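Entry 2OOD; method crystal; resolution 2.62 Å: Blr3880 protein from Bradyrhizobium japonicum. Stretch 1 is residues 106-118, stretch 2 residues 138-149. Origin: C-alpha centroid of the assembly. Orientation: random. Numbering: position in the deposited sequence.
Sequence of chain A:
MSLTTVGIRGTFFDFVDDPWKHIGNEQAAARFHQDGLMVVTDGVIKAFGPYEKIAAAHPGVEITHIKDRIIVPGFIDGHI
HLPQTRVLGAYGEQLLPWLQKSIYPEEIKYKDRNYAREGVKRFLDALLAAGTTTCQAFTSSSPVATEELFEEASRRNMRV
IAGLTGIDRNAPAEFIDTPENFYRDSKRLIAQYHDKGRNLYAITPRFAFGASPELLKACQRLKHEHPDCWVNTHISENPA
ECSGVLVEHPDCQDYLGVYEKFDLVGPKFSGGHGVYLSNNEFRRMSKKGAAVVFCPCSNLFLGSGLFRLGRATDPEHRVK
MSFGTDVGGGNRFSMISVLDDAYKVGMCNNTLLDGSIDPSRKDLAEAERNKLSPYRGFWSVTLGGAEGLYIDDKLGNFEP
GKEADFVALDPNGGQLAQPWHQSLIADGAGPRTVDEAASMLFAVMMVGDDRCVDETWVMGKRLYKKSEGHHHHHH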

# COMPACT_ATOMS: atom_id res chain seq x y z
N GLU A 106 18.39 16.86 3.96
CA GLU A 106 17.93 16.42 5.29
C GLU A 106 18.99 15.62 6.02
O GLU A 106 19.20 15.81 7.22
CB GLU A 106 16.66 15.57 5.14
CG GLU A 106 16.20 14.84 6.40
CD GLU A 106 15.65 15.76 7.48
OE1 GLU A 106 15.22 16.89 7.15
OE2 GLU A 106 15.64 15.34 8.67
N GLU A 107 19.65 14.72 5.31
CA GLU A 107 20.69 13.89 5.90
C GLU A 107 21.88 14.70 6.41
O GLU A 107 22.60 14.27 7.31
CB GLU A 107 21.17 12.84 4.90
CG GLU A 107 20.13 11.78 4.61
CD GLU A 107 20.70 10.57 3.92
OE1 GLU A 107 21.87 10.22 4.19
OE2 GLU A 107 19.98 9.95 3.12
N ILE A 108 22.07 15.87 5.82
CA ILE A 108 23.19 16.72 6.21
C ILE A 108 22.98 17.29 7.62
O ILE A 108 23.95 17.67 8.29
CB ILE A 108 23.38 17.85 5.17
CG1 ILE A 108 24.72 18.55 5.40
CG2 ILE A 108 22.23 18.85 5.26
CD1 ILE A 108 25.11 19.51 4.29
N LYS A 109 21.73 17.34 8.08
CA LYS A 109 21.41 17.86 9.42
C LYS A 109 21.95 16.96 10.52
O LYS A 109 22.17 17.41 11.65
CB LYS A 109 19.90 17.98 9.61
CG LYS A 109 19.17 18.83 8.61
CD LYS A 109 17.68 18.83 8.94
CE LYS A 109 16.87 19.67 7.97
NZ LYS A 109 15.43 19.65 8.32
N TYR A 110 22.15 15.69 10.21
CA TYR A 110 22.66 14.75 11.20
C TYR A 110 24.12 14.96 11.56
O TYR A 110 24.69 14.18 12.32
CB TYR A 110 22.42 13.31 10.72
CG TYR A 110 20.96 12.91 10.82
CD1 TYR A 110 19.99 13.51 10.02
CD2 TYR A 110 20.54 11.97 11.75
CE1 TYR A 110 18.65 13.20 10.16
CE2 TYR A 110 19.19 11.65 11.89
CZ TYR A 110 18.25 12.27 11.10
OH TYR A 110 16.92 11.96 11.25
N LYS A 111 24.71 16.02 11.01
CA LYS A 111 26.09 16.39 11.31
C LYS A 111 26.05 16.88 12.76
O LYS A 111 26.97 16.65 13.54
CB LYS A 111 26.54 17.56 10.42
CG LYS A 111 27.53 17.22 9.33
CD LYS A 111 28.01 18.50 8.66
CE LYS A 111 29.01 18.21 7.54
NZ LYS A 111 29.33 19.43 6.71
N ASP A 112 24.95 17.57 13.07
CA ASP A 112 24.67 18.14 14.38
C ASP A 112 24.25 16.98 15.30
O ASP A 112 23.27 16.29 15.01
CB ASP A 112 23.54 19.15 14.23
CG ASP A 112 23.12 19.75 15.55
OD1 ASP A 112 23.31 20.98 15.71
OD2 ASP A 112 22.61 19.01 16.41
N ARG A 113 24.98 16.78 16.39
CA ARG A 113 24.68 15.67 17.29
C ARG A 113 23.34 15.71 18.01
O ARG A 113 22.79 14.67 18.36
CB ARG A 113 25.80 15.51 18.32
CG ARG A 113 25.70 14.23 19.11
CD ARG A 113 26.83 14.14 20.10
NE ARG A 113 28.14 14.09 19.45
CZ ARG A 113 28.59 13.06 18.74
NH1 ARG A 113 27.84 11.97 18.58
NH2 ARG A 113 29.80 13.10 18.21
N ASN A 114 22.79 16.91 18.23
CA ASN A 114 21.50 17.01 18.89
C ASN A 114 20.39 16.49 17.98
O ASN A 114 19.52 15.74 18.41
CB ASN A 114 21.20 18.46 19.29
CG ASN A 114 22.04 18.91 20.47
OD1 ASN A 114 21.91 18.38 21.58
ND2 ASN A 114 22.91 19.89 20.23
N TYR A 115 20.44 16.91 16.71
CA TYR A 115 19.45 16.48 15.73
C TYR A 115 19.59 14.97 15.52
O TYR A 115 18.61 14.25 15.45
CB TYR A 115 19.69 17.20 14.40
CG TYR A 115 18.51 17.18 13.46
CD1 TYR A 115 17.50 18.11 13.58
CD2 TYR A 115 18.41 16.23 12.46
CE1 TYR A 115 16.41 18.11 12.71
CE2 TYR A 115 17.32 16.21 11.58
CZ TYR A 115 16.33 17.16 11.71
OH TYR A 115 15.26 17.18 10.83
N ALA A 116 20.83 14.51 15.41
CA ALA A 116 21.10 13.10 15.21
C ALA A 116 20.52 12.29 16.35
O ALA A 116 19.91 11.24 16.13
CB ALA A 116 22.60 12.86 15.11
N ARG A 117 20.72 12.77 17.57
CA ARG A 117 20.22 12.07 18.75
C ARG A 117 18.69 11.98 18.74
O ARG A 117 18.12 10.95 19.12
CB ARG A 117 20.69 12.76 20.03
CG ARG A 117 20.26 12.03 21.29
CD ARG A 117 20.60 12.82 22.54
NE ARG A 117 22.04 12.95 22.73
CZ ARG A 117 22.69 14.11 22.73
NH1 ARG A 117 22.02 15.24 22.55
NH2 ARG A 117 24.01 14.14 22.93
N GLU A 118 18.03 13.04 18.30
CA GLU A 118 16.57 13.04 18.26
C GLU A 118 16.05 12.13 17.14
O GLU A 118 15.07 11.41 17.34
CB GLU A 118 16.04 14.44 18.04
CG GLU A 118 14.78 14.70 18.84
CD GLU A 118 13.79 15.57 18.10
OE1 GLU A 118 14.22 16.60 17.51
OE2 GLU A 118 12.58 15.22 18.11
N PHE A 138 21.28 2.39 7.08
CA PHE A 138 22.18 3.28 6.38
C PHE A 138 22.15 4.55 7.22
O PHE A 138 21.13 4.87 7.83
CB PHE A 138 21.66 3.58 4.98
CG PHE A 138 21.93 2.49 3.99
CD1 PHE A 138 23.14 2.45 3.30
CD2 PHE A 138 21.00 1.48 3.77
CE1 PHE A 138 23.42 1.41 2.41
CE2 PHE A 138 21.27 0.43 2.88
CZ PHE A 138 22.48 0.40 2.20
N THR A 139 23.26 5.27 7.26
CA THR A 139 23.33 6.50 8.03
C THR A 139 23.80 7.58 7.08
O THR A 139 23.67 7.44 5.86
CB THR A 139 24.31 6.32 9.20
OG1 THR A 139 25.60 5.96 8.70
CG2 THR A 139 23.83 5.21 10.13
N SER A 140 24.33 8.68 7.60
CA SER A 140 24.83 9.72 6.71
C SER A 140 26.34 9.54 6.61
O SER A 140 26.89 8.56 7.11
CB SER A 140 24.49 11.12 7.24
OG SER A 140 25.10 11.34 8.50
N SER A 141 27.01 10.48 5.95
CA SER A 141 28.45 10.41 5.78
C SER A 141 29.21 10.88 7.01
O SER A 141 30.43 10.75 7.07
CB SER A 141 28.86 11.25 4.57
OG SER A 141 28.21 12.50 4.62
N SER A 142 28.50 11.44 7.99
CA SER A 142 29.10 11.92 9.23
C SER A 142 29.06 10.86 10.32
O SER A 142 28.01 10.28 10.59
CB SER A 142 28.35 13.16 9.72
OG SER A 142 28.57 13.37 11.11
N PRO A 143 30.20 10.60 10.98
CA PRO A 143 30.23 9.58 12.04
C PRO A 143 29.22 9.82 13.17
O PRO A 143 28.81 8.88 13.85
CB PRO A 143 31.68 9.63 12.52
CG PRO A 143 32.43 10.02 11.29
CD PRO A 143 31.55 11.11 10.70
N VAL A 144 28.83 11.08 13.36
CA VAL A 144 27.87 11.45 14.41
C VAL A 144 26.62 10.57 14.41
O VAL A 144 26.33 9.87 15.38
CB VAL A 144 27.45 12.93 14.26
CG1 VAL A 144 26.43 13.30 15.33
CG2 VAL A 144 28.66 13.82 14.35
N ALA A 145 25.87 10.62 13.30
CA ALA A 145 24.65 9.84 13.16
C ALA A 145 24.88 8.37 13.50
O ALA A 145 24.05 7.74 14.15
CB ALA A 145 24.11 9.98 11.76
N THR A 146 26.01 7.81 13.06
CA THR A 146 26.30 6.41 13.35
C THR A 146 26.55 6.16 14.83
O THR A 146 26.10 5.15 15.38
CB THR A 146 27.54 5.92 12.56
OG1 THR A 146 27.24 5.93 11.16
CG2 THR A 146 27.91 4.50 12.98
N GLU A 147 27.28 7.07 15.48
CA GLU A 147 27.58 6.92 16.90
C GLU A 147 26.29 6.97 17.71
O GLU A 147 26.05 6.10 18.55
CB GLU A 147 28.53 8.02 17.37
CG GLU A 147 29.86 8.05 16.65
CD GLU A 147 30.65 9.31 16.94
OE1 GLU A 147 30.03 10.31 17.36
OE2 GLU A 147 31.89 9.32 16.72
N GLU A 148 25.46 7.98 17.46
CA GLU A 148 24.20 8.11 18.19
C GLU A 148 23.28 6.91 17.99
O GLU A 148 22.54 6.55 18.91
CB GLU A 148 23.47 9.39 17.77
CG GLU A 148 24.14 10.67 18.24
CD GLU A 148 24.40 10.69 19.74
OE1 GLU A 148 23.48 10.33 20.51
OE2 GLU A 148 25.51 11.07 20.15
N LEU A 149 23.33 6.29 16.82
CA LEU A 149 22.48 5.13 16.53
C LEU A 149 22.91 3.89 17.31
O LEU A 149 22.09 3.21 17.91
CB LEU A 149 22.47 4.81 15.03
CG LEU A 149 21.78 3.48 14.68
CD1 LEU A 149 20.30 3.57 14.98
CD2 LEU A 149 22.00 3.15 13.23
O HOH W 1 25.39 13.98 7.83
O HOH W 2 23.98 11.02 23.17
O HOH W 3 26.06 12.70 22.96

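A single arginine, R113, grips two successive glutamates of the facing helix while a valine methyl covers its guanidinium. NH1 and NH2 of R113 both donate to OE1 of E147 (3.0 and 2.9 Å), and NH1 of R113 also donates to OE2 of E148 at 3.0 Å; these hydrogen bonds belong to salt bridges between the arginine cation and the two carboxylates. Both acceptors lie at the guanidinium edge, near its plane, where the N-H bonds point; CG1 of V144 sits over one face, which offers no hydrogens. R113 leaves its backbone sideways, and its t, t, m chain brings the charged end across to the glutamates.

Helices 113-118 and 143-149 run in broadly the same direction, inclined at 42° with axes 8.8 Å apart at closest approach. The closest backbone register falls at two alanines, A116 CA to A145 CA at 5.2 Å, where CB of A116 lies 4.1 Å from CA of A145. V144 points into the contact: its CG1 lies 3.9 Å from CB of A116, and its CG2 3.4 Å from O of K111. Nearby, CB of Y110 meets CB of A145 at 3.9 Å, an apolar contact made by the root of the tyrosine side chain, whose end leads away.

Each helix is preceded by a side-chain cap that accepts from backbone NH groups of its first turn: two for D112, one for S142. OD2 of D112 accepts from N of Y115 (3.0 Å) and, weakly, from N of N114 (2.8 Å); OG of S142 accepts from N of V144 (3.2 Å).

Water extends the polar contacts at both ends. Beyond R113, R117 forms a long salt bridge, NE to OE1 of E148 at 3.7 Å, and water 2 spans the gap, accepting from NE of R117 and donating to OE1 of E148, both at 2.8 Å. Water 3 similarly links NH2 of R117 (2.5 Å) to OE2 of E148 (3.3 Å). Upstream of helices 113-118 and 143-149, water 1 donates to O of E107 (2.9 Å) and hydrogen-bonds OG of S140 (2.7 Å), linking the E107 backbone to the S140 side chain.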